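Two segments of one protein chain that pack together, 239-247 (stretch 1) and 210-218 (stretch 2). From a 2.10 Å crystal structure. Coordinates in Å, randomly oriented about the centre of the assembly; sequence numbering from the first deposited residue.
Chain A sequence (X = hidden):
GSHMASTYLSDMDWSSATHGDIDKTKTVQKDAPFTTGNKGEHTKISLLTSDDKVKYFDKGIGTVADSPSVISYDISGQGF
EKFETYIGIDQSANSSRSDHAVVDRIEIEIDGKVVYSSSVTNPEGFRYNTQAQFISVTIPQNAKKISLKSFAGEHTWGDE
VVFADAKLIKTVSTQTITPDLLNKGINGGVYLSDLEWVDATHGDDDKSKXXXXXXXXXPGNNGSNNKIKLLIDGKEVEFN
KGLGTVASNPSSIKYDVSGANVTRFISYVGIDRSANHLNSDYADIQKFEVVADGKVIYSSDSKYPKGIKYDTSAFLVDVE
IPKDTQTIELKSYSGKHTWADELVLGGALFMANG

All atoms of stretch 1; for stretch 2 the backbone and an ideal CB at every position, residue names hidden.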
# COMPACT_ATOMS: atom_id res chain seq x y z
N PHE A 239 -9.56 23.38 0.09
CA PHE A 239 -9.74 22.22 -0.77
C PHE A 239 -10.22 22.66 -2.15
O PHE A 239 -11.14 23.46 -2.27
CB PHE A 239 -10.72 21.22 -0.15
CG PHE A 239 -10.12 20.40 0.95
CD1 PHE A 239 -10.07 20.88 2.26
CD2 PHE A 239 -9.61 19.13 0.69
CE1 PHE A 239 -9.52 20.12 3.28
CE2 PHE A 239 -9.05 18.36 1.71
CZ PHE A 239 -9.01 18.86 3.01
N ASN A 240 -9.58 22.13 -3.19
CA ASN A 240 -9.97 22.40 -4.57
C ASN A 240 -11.34 21.83 -4.90
O ASN A 240 -12.11 22.43 -5.64
CB ASN A 240 -8.94 21.83 -5.55
CG ASN A 240 -7.58 22.50 -5.46
OD1 ASN A 240 -7.47 23.69 -5.14
ND2 ASN A 240 -6.52 21.75 -5.76
N LYS A 241 -11.64 20.66 -4.34
CA LYS A 241 -12.87 19.94 -4.64
C LYS A 241 -13.62 19.55 -3.37
O LYS A 241 -13.01 19.38 -2.31
CB LYS A 241 -12.58 18.68 -5.47
CG LYS A 241 -11.77 18.90 -6.76
CD LYS A 241 -12.59 19.59 -7.85
CE LYS A 241 -13.58 18.64 -8.50
NZ LYS A 241 -14.45 19.37 -9.46
N GLY A 242 -14.93 19.41 -3.48
CA GLY A 242 -15.75 18.94 -2.37
C GLY A 242 -17.21 19.32 -2.44
O GLY A 242 -17.69 19.81 -3.46
N LEU A 243 -17.93 19.09 -1.34
CA LEU A 243 -19.37 19.35 -1.26
C LEU A 243 -19.69 20.23 -0.06
O LEU A 243 -19.12 20.06 1.01
CB LEU A 243 -20.15 18.03 -1.17
CG LEU A 243 -20.06 17.05 -2.34
CD1 LEU A 243 -20.58 15.66 -1.94
CD2 LEU A 243 -20.80 17.57 -3.56
N GLY A 244 -20.60 21.18 -0.26
CA GLY A 244 -21.02 22.10 0.79
C GLY A 244 -22.50 22.00 1.06
O GLY A 244 -23.32 22.19 0.16
N THR A 245 -22.85 21.69 2.31
CA THR A 245 -24.24 21.51 2.70
C THR A 245 -24.55 22.16 4.05
O THR A 245 -23.66 22.68 4.72
CB THR A 245 -24.64 20.00 2.72
OG1 THR A 245 -26.06 19.88 2.83
CG2 THR A 245 -23.97 19.26 3.88
N VAL A 246 -25.83 22.15 4.42
CA VAL A 246 -26.26 22.54 5.76
C VAL A 246 -26.89 21.33 6.44
O VAL A 246 -27.83 20.73 5.90
CB VAL A 246 -27.25 23.73 5.73
CG1 VAL A 246 -27.82 24.01 7.13
CG2 VAL A 246 -26.56 24.98 5.18
N ALA A 247 -26.36 20.96 7.60
CA ALA A 247 -26.84 19.81 8.36
C ALA A 247 -28.30 19.98 8.79
O ALA A 247 -28.76 21.10 9.02
CB ALA A 247 -25.95 19.55 9.55
N UNK A 210 -29.33 25.39 -3.10
CA UNK A 210 -28.94 24.01 -3.36
C UNK A 210 -27.59 23.66 -2.72
O UNK A 210 -26.75 24.54 -2.50
CB UNK A 210 -28.88 23.76 -4.87
N UNK A 211 -27.40 22.38 -2.42
CA UNK A 211 -26.11 21.84 -2.00
C UNK A 211 -25.06 22.28 -3.03
O UNK A 211 -25.31 22.24 -4.24
CB UNK A 211 -26.16 20.32 -1.87
N UNK A 212 -23.91 22.74 -2.54
CA UNK A 212 -22.92 23.37 -3.40
C UNK A 212 -21.77 22.44 -3.77
O UNK A 212 -21.32 21.64 -2.94
CB UNK A 212 -22.37 24.62 -2.71
N UNK A 213 -21.31 22.56 -5.01
CA UNK A 213 -20.16 21.79 -5.49
C UNK A 213 -18.89 22.64 -5.47
O UNK A 213 -18.86 23.73 -6.04
CB UNK A 213 -20.42 21.27 -6.90
N UNK A 214 -17.87 22.13 -4.78
CA UNK A 214 -16.55 22.77 -4.65
C UNK A 214 -16.59 24.13 -3.92
O UNK A 214 -15.64 24.92 -4.01
CB UNK A 214 -15.94 22.96 -6.04
N UNK A 215 -17.67 24.36 -3.18
CA UNK A 215 -17.89 25.60 -2.42
C UNK A 215 -18.65 25.29 -1.13
O UNK A 215 -19.42 24.33 -1.09
CB UNK A 215 -18.66 26.62 -3.26
N UNK A 216 -18.46 26.11 -0.08
CA UNK A 216 -19.34 26.01 1.08
C UNK A 216 -20.76 26.46 0.71
O UNK A 216 -20.93 27.23 -0.23
CB UNK A 216 -18.80 26.85 2.24
N UNK A 217 -21.75 25.98 1.45
CA UNK A 217 -23.16 26.19 1.12
C UNK A 217 -23.58 27.66 0.98
O UNK A 217 -24.05 28.08 -0.08
CB UNK A 217 -24.02 25.53 2.20
N UNK A 218 -23.41 28.44 2.05
CA UNK A 218 -23.91 29.82 2.07
C UNK A 218 -23.20 30.73 1.07
O UNK A 218 -23.87 31.35 0.24
CB UNK A 218 -23.76 30.40 3.48

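Position 210 has its CB pointing away, with nothing of stretch 1 within 5.5 Å. Many side chains would fit. It is Thr 210.

At position 211, CA-to-CB points sideways. The ideal CB lies 4.0 Å from Gly 244 O and 4.7 Å from Thr 245 OG1. A branched or medium apolar residue would suit. It is Val 211. Its CG1 packs 3.5 Å from Gly 244 O, and its CG2 lies 3.6 Å from Thr 245 OG1.

Position 212 has extended backbone angles and pairs with Gly 244 in an antiparallel bridge. The backbone does the work, so many side chains would be tolerated. The residue is Gln 212. Its N donates to Gly 244 O at 2.8 Å, and Gly 244 N donates back to Gln 212 O at 2.8 Å.

Position 213 is the non-hydrogen-bonded partner of Leu 243, and both CB atoms lie on the same face of the sheet. The ideal CB is 5.0 Å from Leu 243 CD2, so an apolar residue or a long chain with an aliphatic stem would suit. Lys 213 is the latter. Its CG lies 4.3 Å from Leu 243 CD2.

Position 214 has phi/psi of 64/18, a left-handed conformation favoured by Gly, Asn and Asp. Nearby, stretch 1 offers the free N of Gly 242 and the ammonium of Lys 241. A short acceptor fits, and an acid best matches the charge. It is Asp 214. OD1 accepts from Gly 242 N at 2.9 Å, while OD2 forms a salt bridge with Lys 241 NZ, also at 2.9 Å. The backbone N of Asp 214 donates to Gly 242 O at 2.7 Å.

Position 215 points away, so stretch 1 does not select its side chain. It is Lys 215. Its O lies 3.3 Å from Gly 244 CA, where a CB on Gly 244 would clash.

Position 216 also points away. Its phi of -68° permits proline among many others. Pro 216 occupies the N-cap position before a helix.

Position 217 points toward stretch 1. Its ideal CB is 4.0 Å from Val 246 CG2, so a large apolar or aromatic residue would suit. It is Phe 217. Val 246 CG2 sits over one ring face, 3.8 Å from the centroid of the Phe 217 ring, in a CH-pi contact. Gly 244 O lies at the ring edge.

Position 218 points sideways and is unconstrained; it is Thr 218.

Stretch 2 210-218: TVQKDKPFT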
# COMPACT_ATOMS: atom_id res chain seq x y z
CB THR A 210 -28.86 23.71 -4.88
OG1 THR A 210 -28.00 24.66 -5.52
CG2 THR A 210 -30.24 23.77 -5.53
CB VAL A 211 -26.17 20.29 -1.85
CG1 VAL A 211 -24.78 19.67 -1.72
CG2 VAL A 211 -27.04 19.91 -0.64
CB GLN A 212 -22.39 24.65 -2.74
CG GLN A 212 -23.41 25.78 -2.66
CD GLN A 212 -23.86 26.30 -4.02
OE1 GLN A 212 -25.00 26.07 -4.43
NE2 GLN A 212 -22.97 26.97 -4.72
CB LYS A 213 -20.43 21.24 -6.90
CG LYS A 213 -21.48 20.13 -6.95
CD LYS A 213 -21.89 19.79 -8.38
CE LYS A 213 -22.84 18.60 -8.40
NZ LYS A 213 -23.25 18.20 -9.78
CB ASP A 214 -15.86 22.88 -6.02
CG ASP A 214 -15.73 21.53 -6.72
OD1 ASP A 214 -15.62 20.50 -6.03
OD2 ASP A 214 -15.75 21.50 -7.97
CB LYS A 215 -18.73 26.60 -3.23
CG LYS A 215 -18.26 26.88 -4.65
CD LYS A 215 -19.36 27.53 -5.46
CE LYS A 215 -19.07 27.45 -6.94
NZ LYS A 215 -20.15 28.09 -7.73
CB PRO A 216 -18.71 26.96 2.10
CG PRO A 216 -17.84 27.87 1.31
CD PRO A 216 -17.36 27.06 0.15
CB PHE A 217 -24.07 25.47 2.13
CG PHE A 217 -25.53 25.51 1.78
CD1 PHE A 217 -26.33 26.56 2.22
CD2 PHE A 217 -26.11 24.50 1.01
CE1 PHE A 217 -27.68 26.61 1.91
CE2 PHE A 217 -27.47 24.54 0.69
CZ PHE A 217 -28.26 25.60 1.14
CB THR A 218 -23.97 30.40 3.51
OG1 THR A 218 -24.95 29.68 4.27
CG2 THR A 218 -24.35 31.89 3.51
O HOH W 1 -13.72 23.64 -2.73
O HOH W 2 -21.38 24.26 3.71
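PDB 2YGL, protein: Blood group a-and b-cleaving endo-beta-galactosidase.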